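Local coordinates for cysteine-rich repeat secretory protein 2 (Arabidopsis thaliana, PDB 6GRE) that modulates cell-to-cell trafficking by restricting plasmodesmata permeability through callose deposition, and acts positively in plant innate immunity and systemic acquired resistance, at residues 15-20 with 90-95; 8-13 with 95-100. All coordinates share one frame; numbering follows the deposited sequence.

Contact 1: 15-20 with 90-95. With NAG (2-acetamido-2-deoxy-beta-D-glucopyranose), chain C.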
# COMPACT_ATOMS: atom_id res chain seq x y z
N PRO A 15 -2.27 -18.85 3.29
CA PRO A 15 -2.16 -20.31 3.19
C PRO A 15 -3.37 -20.98 2.53
O PRO A 15 -3.20 -21.89 1.74
CB PRO A 15 -2.08 -20.75 4.66
CG PRO A 15 -1.37 -19.59 5.33
CD PRO A 15 -1.89 -18.35 4.62
N ALA A 16 -4.57 -20.51 2.86
CA ALA A 16 -5.81 -21.07 2.33
C ALA A 16 -5.91 -20.77 0.83
O ALA A 16 -5.71 -19.62 0.41
CB ALA A 16 -7.01 -20.53 3.07
N LYS A 17 -6.25 -21.81 0.05
CA LYS A 17 -6.33 -21.76 -1.42
C LYS A 17 -7.75 -22.06 -1.88
O LYS A 17 -8.47 -22.85 -1.26
CB LYS A 17 -5.40 -22.78 -2.08
CG LYS A 17 -3.95 -22.80 -1.61
CD LYS A 17 -3.30 -21.43 -1.58
CE LYS A 17 -1.85 -21.49 -1.17
NZ LYS A 17 -0.98 -21.89 -2.29
N PHE A 18 -8.14 -21.43 -3.00
CA PHE A 18 -9.40 -21.69 -3.67
C PHE A 18 -9.19 -22.85 -4.63
O PHE A 18 -8.05 -23.21 -4.90
CB PHE A 18 -9.91 -20.45 -4.40
CG PHE A 18 -8.92 -19.80 -5.33
CD1 PHE A 18 -8.59 -20.38 -6.54
CD2 PHE A 18 -8.34 -18.58 -5.01
CE1 PHE A 18 -7.70 -19.77 -7.41
CE2 PHE A 18 -7.46 -17.97 -5.88
CZ PHE A 18 -7.14 -18.56 -7.08
N SER A 19 -10.29 -23.43 -5.12
CA SER A 19 -10.19 -24.63 -5.95
C SER A 19 -9.99 -24.23 -7.40
O SER A 19 -10.46 -23.18 -7.83
CB SER A 19 -11.38 -25.54 -5.76
OG SER A 19 -12.58 -24.81 -5.63
N PRO A 20 -9.30 -25.07 -8.20
CA PRO A 20 -9.03 -24.78 -9.61
C PRO A 20 -10.30 -24.59 -10.44
O PRO A 20 -11.23 -25.42 -10.37
CB PRO A 20 -8.27 -26.02 -10.10
CG PRO A 20 -8.65 -27.11 -9.12
CD PRO A 20 -8.79 -26.39 -7.79
N CYS A 90 1.16 -15.25 -5.56
CA CYS A 90 0.11 -15.71 -4.64
C CYS A 90 -0.68 -16.90 -5.21
O CYS A 90 -1.43 -17.52 -4.48
CB CYS A 90 -0.84 -14.56 -4.29
SG CYS A 90 -0.10 -13.32 -3.19
N SER A 91 -0.48 -17.19 -6.50
CA SER A 91 -1.18 -18.26 -7.24
C SER A 91 -2.63 -18.42 -6.75
O SER A 91 -3.49 -17.54 -7.00
CB SER A 91 -0.39 -19.56 -7.17
OG SER A 91 -0.31 -20.04 -5.84
N ASN A 92 -2.94 -19.51 -6.04
CA ASN A 92 -4.33 -19.83 -5.77
C ASN A 92 -4.75 -19.45 -4.34
O ASN A 92 -5.74 -19.96 -3.85
CB ASN A 92 -4.62 -21.30 -6.08
CG ASN A 92 -3.78 -22.26 -5.28
OD1 ASN A 92 -2.83 -21.86 -4.62
ND2 ASN A 92 -4.14 -23.54 -5.31
N SER A 93 -4.07 -18.47 -3.73
CA SER A 93 -4.47 -17.94 -2.42
C SER A 93 -5.80 -17.20 -2.52
O SER A 93 -5.99 -16.43 -3.44
CB SER A 93 -3.41 -17.03 -1.87
OG SER A 93 -2.28 -17.76 -1.45
N TYR A 94 -6.68 -17.39 -1.54
CA TYR A 94 -7.88 -16.60 -1.43
C TYR A 94 -7.53 -15.13 -1.22
O TYR A 94 -8.19 -14.26 -1.77
CB TYR A 94 -8.76 -17.03 -0.25
CG TYR A 94 -9.67 -18.20 -0.53
CD1 TYR A 94 -10.78 -18.05 -1.33
CD2 TYR A 94 -9.43 -19.43 0.06
CE1 TYR A 94 -11.63 -19.12 -1.60
CE2 TYR A 94 -10.28 -20.51 -0.19
CZ TYR A 94 -11.37 -20.35 -1.02
OH TYR A 94 -12.19 -21.42 -1.24
N SER A 95 -6.49 -14.86 -0.41
CA SER A 95 -6.10 -13.48 -0.07
C SER A 95 -4.73 -13.17 -0.67
O SER A 95 -3.78 -13.94 -0.54
CB SER A 95 -6.12 -13.28 1.43
OG SER A 95 -7.23 -13.93 2.03
C1 NAG C . -12.59 -17.47 3.27
C2 NAG C . -13.91 -17.86 3.92
C3 NAG C . -13.67 -18.60 5.22
C4 NAG C . -12.75 -19.78 4.96
C5 NAG C . -11.49 -19.38 4.18
C6 NAG C . -10.74 -20.60 3.68
C7 NAG C . -15.77 -16.37 3.45
C8 NAG C . -16.55 -15.17 3.88
N2 NAG C . -14.75 -16.73 4.21
O3 NAG C . -14.94 -19.04 5.72
O4 NAG C . -12.39 -20.38 6.22
O5 NAG C . -11.82 -18.62 3.01
O6 NAG C . -11.58 -21.38 2.81
O7 NAG C . -16.07 -17.00 2.43
O HOH W 1 -0.31 -19.20 -2.67
O HOH W 2 -13.07 -22.14 -3.78

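Contact 2: 8-13 with 95-100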
# COMPACT_ATOMS: atom_id res chain seq x y z
N TYR A 8 8.62 -5.46 -7.10
CA TYR A 8 7.64 -5.30 -6.04
C TYR A 8 8.36 -5.22 -4.69
O TYR A 8 9.52 -5.57 -4.55
CB TYR A 8 6.63 -6.44 -6.06
CG TYR A 8 7.17 -7.77 -5.60
CD1 TYR A 8 7.92 -8.58 -6.45
CD2 TYR A 8 6.92 -8.24 -4.33
CE1 TYR A 8 8.40 -9.81 -6.04
CE2 TYR A 8 7.40 -9.46 -3.89
CZ TYR A 8 8.14 -10.25 -4.76
OH TYR A 8 8.61 -11.45 -4.33
N ILE A 9 7.64 -4.76 -3.67
CA ILE A 9 8.22 -4.60 -2.35
C ILE A 9 7.88 -5.80 -1.47
O ILE A 9 8.75 -6.35 -0.85
CB ILE A 9 7.75 -3.27 -1.72
CG1 ILE A 9 8.15 -2.10 -2.62
CG2 ILE A 9 8.26 -3.11 -0.29
CD1 ILE A 9 7.70 -0.75 -2.14
N TYR A 10 6.60 -6.19 -1.41
CA TYR A 10 6.23 -7.38 -0.69
C TYR A 10 4.93 -7.91 -1.29
O TYR A 10 4.19 -7.18 -1.95
CB TYR A 10 6.09 -7.16 0.82
CG TYR A 10 5.01 -6.20 1.24
CD1 TYR A 10 3.69 -6.60 1.24
CD2 TYR A 10 5.30 -4.91 1.58
CE1 TYR A 10 2.67 -5.74 1.62
CE2 TYR A 10 4.31 -4.05 2.02
CZ TYR A 10 3.00 -4.46 2.03
OH TYR A 10 2.00 -3.60 2.42
N ALA A 11 4.74 -9.21 -1.09
CA ALA A 11 3.52 -9.92 -1.40
C ALA A 11 3.09 -10.70 -0.15
O ALA A 11 3.89 -11.39 0.50
CB ALA A 11 3.73 -10.82 -2.59
N VAL A 12 1.82 -10.59 0.22
CA VAL A 12 1.26 -11.41 1.25
C VAL A 12 0.17 -12.28 0.61
O VAL A 12 -0.77 -11.73 0.03
CB VAL A 12 0.66 -10.58 2.38
CG1 VAL A 12 0.17 -11.47 3.51
CG2 VAL A 12 1.64 -9.52 2.86
N CYS A 13 0.27 -13.60 0.82
CA CYS A 13 -0.59 -14.62 0.17
C CYS A 13 -1.10 -15.59 1.24
O CYS A 13 -0.30 -16.17 1.96
CB CYS A 13 0.19 -15.38 -0.90
SG CYS A 13 1.19 -14.36 -2.01
N SER A 95 -6.49 -14.86 -0.41
CA SER A 95 -6.10 -13.48 -0.07
C SER A 95 -4.73 -13.17 -0.67
O SER A 95 -3.78 -13.94 -0.54
CB SER A 95 -6.12 -13.28 1.43
OG SER A 95 -7.23 -13.93 2.03
N GLY A 96 -4.62 -12.02 -1.35
CA GLY A 96 -3.39 -11.59 -1.94
C GLY A 96 -3.25 -10.08 -1.77
O GLY A 96 -4.21 -9.34 -1.94
N PHE A 97 -2.03 -9.66 -1.45
CA PHE A 97 -1.69 -8.26 -1.20
C PHE A 97 -0.32 -8.03 -1.84
O PHE A 97 0.64 -8.62 -1.34
CB PHE A 97 -1.73 -8.01 0.31
CG PHE A 97 -1.51 -6.60 0.80
CD1 PHE A 97 -1.45 -5.53 -0.09
CD2 PHE A 97 -1.41 -6.32 2.15
CE1 PHE A 97 -1.23 -4.23 0.35
CE2 PHE A 97 -1.19 -5.02 2.59
CZ PHE A 97 -1.13 -3.98 1.69
N LEU A 98 -0.25 -7.20 -2.87
CA LEU A 98 1.01 -6.89 -3.51
C LEU A 98 1.24 -5.39 -3.44
O LEU A 98 0.41 -4.61 -3.89
CB LEU A 98 0.97 -7.39 -4.95
CG LEU A 98 2.29 -7.34 -5.70
CD1 LEU A 98 3.27 -8.36 -5.15
CD2 LEU A 98 2.06 -7.61 -7.17
N GLN A 99 2.37 -5.01 -2.82
CA GLN A 99 2.77 -3.64 -2.68
C GLN A 99 3.97 -3.41 -3.59
O GLN A 99 4.96 -4.12 -3.49
CB GLN A 99 3.19 -3.32 -1.25
CG GLN A 99 3.62 -1.88 -1.04
CD GLN A 99 2.45 -0.93 -1.01
OE1 GLN A 99 1.59 -1.05 -0.16
NE2 GLN A 99 2.43 0.02 -1.94
N MET A 100 3.84 -2.42 -4.46
CA MET A 100 4.91 -1.87 -5.29
C MET A 100 5.22 -0.46 -4.80
O MET A 100 4.51 0.09 -3.97
CB MET A 100 4.46 -1.83 -6.75
CG MET A 100 4.39 -3.22 -7.30
SD MET A 100 3.64 -3.34 -8.93
CE MET A 100 4.85 -2.47 -9.93

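Contact 1: 15-20 with 90-95
Phe18 and Asn92 meet through backbone and side chain alike. Phe18 N donates to Asn92 O at 2.9 Å. A second backbone bond, Tyr94 N to Ala16 O, is nearly straight at the hydrogen (168°). The two bonds flank Lys17 and Ser93, which form a single beta bridge.

Lys17 folds across the Asn92 side chain at about a right angle. Its NZ donates to Asn92 OD1 at 3.0 Å, in the plane of the amide. A water links NZ to the carbonyl O of Cys90, the last residue of helix 72-90.

Phe18 and Tyr94 carry the aromatic contacts. CG of Phe18 sits between its backbone N and carbonyl carbon (chi1 52°). Asn92 O, the acceptor of Phe18 N, also lies over a face of the ring. CB of Asn92 is 4.0 Å from the Phe18 ring centroid. The Phe18 edge points to the Tyr94 face, with planes at 79°. NAG O5 lies over the opposite Tyr94 face, and Ala16 CB is 3.8 Å from NAG C6. Asn109 completes this glycan pocket.

The backbone bonds thus fix the Lys17-Ser93 pairing, Lys17 holds the Asn92 amide, and Tyr94 is held between Phe18 CB and the sugar.

Contact 2: 8-13 with 95-100
A classic beta bulge sets two residues, Ile9 and Tyr10, opposite the single residue Gln99. Gln99 O accepts from Ile9 N at 2.8 Å and weakly from Tyr10 N at 3.4 Å. Past the bulge the pairing is regular. Gln99 N donates to Tyr10 O. Val12 N donates to Phe97 O and Phe97 N to Val12 O, both at 2.8 Å. Strands 10-13 and 96-99 run antiparallel, at 177°.

Tyr10, Val12, Phe97 and Gln99 share one face of the sheet. CG of Tyr10 stands between its backbone N and carbonyl carbon (chi1 63°), and the ring lies against CB of Gln99, its cross-strand partner. CB of Gln99 sits 3.6 Å from the ring centroid. In the Phe97 conformer described here, the edge of Tyr10 points at the face of Phe97, with CE1 over the Phe97 ring centre and the planes at 85°. Ile121 packs on both rings, and Arg106 makes a cation-pi contact with Phe97. Gln99 NE2 donates to the carbonyl of the next residue, Met100 O.

Ala11, Cys13 and Leu98 lie on the other face. Leu98 CD1 touches Ala11 CB at 3.6 Å. The Tyr8 and Leu98 side chains cross at about a right angle, Leu98 CD1 meeting Tyr8 CD2 at 3.7 Å. Leu89 of helix 72-90 packs on Leu98 and Tyr8.

Here the first strand forms the outer edge of the five-stranded antiparallel sheet of a Gnk2-homologous (DUF26) domain. One sheet face meets a helix, and the other meets the second domain.

In the fold
Both contacts join the first strand, or the loop after it, to the chain that follows helix 72-90 in the first DUF26 domain. Contact 2 lies about 9 Å from the centre of the chain and contact 1 about 21 Å, measured between centres. Contact 2 is antiparallel strand pairing with a bulge at one end and apolar and aromatic side chains, partly covered by the second domain. Contact 1 is a loop pair nearer the surface, with one bridge, a lysine, waters and a glycan. The two share Ser95, where the loop passes into strand 96-99. The disulfide between Cys13 of contact 2 and Cys90 of contact 1 ties the strand end to the helix end.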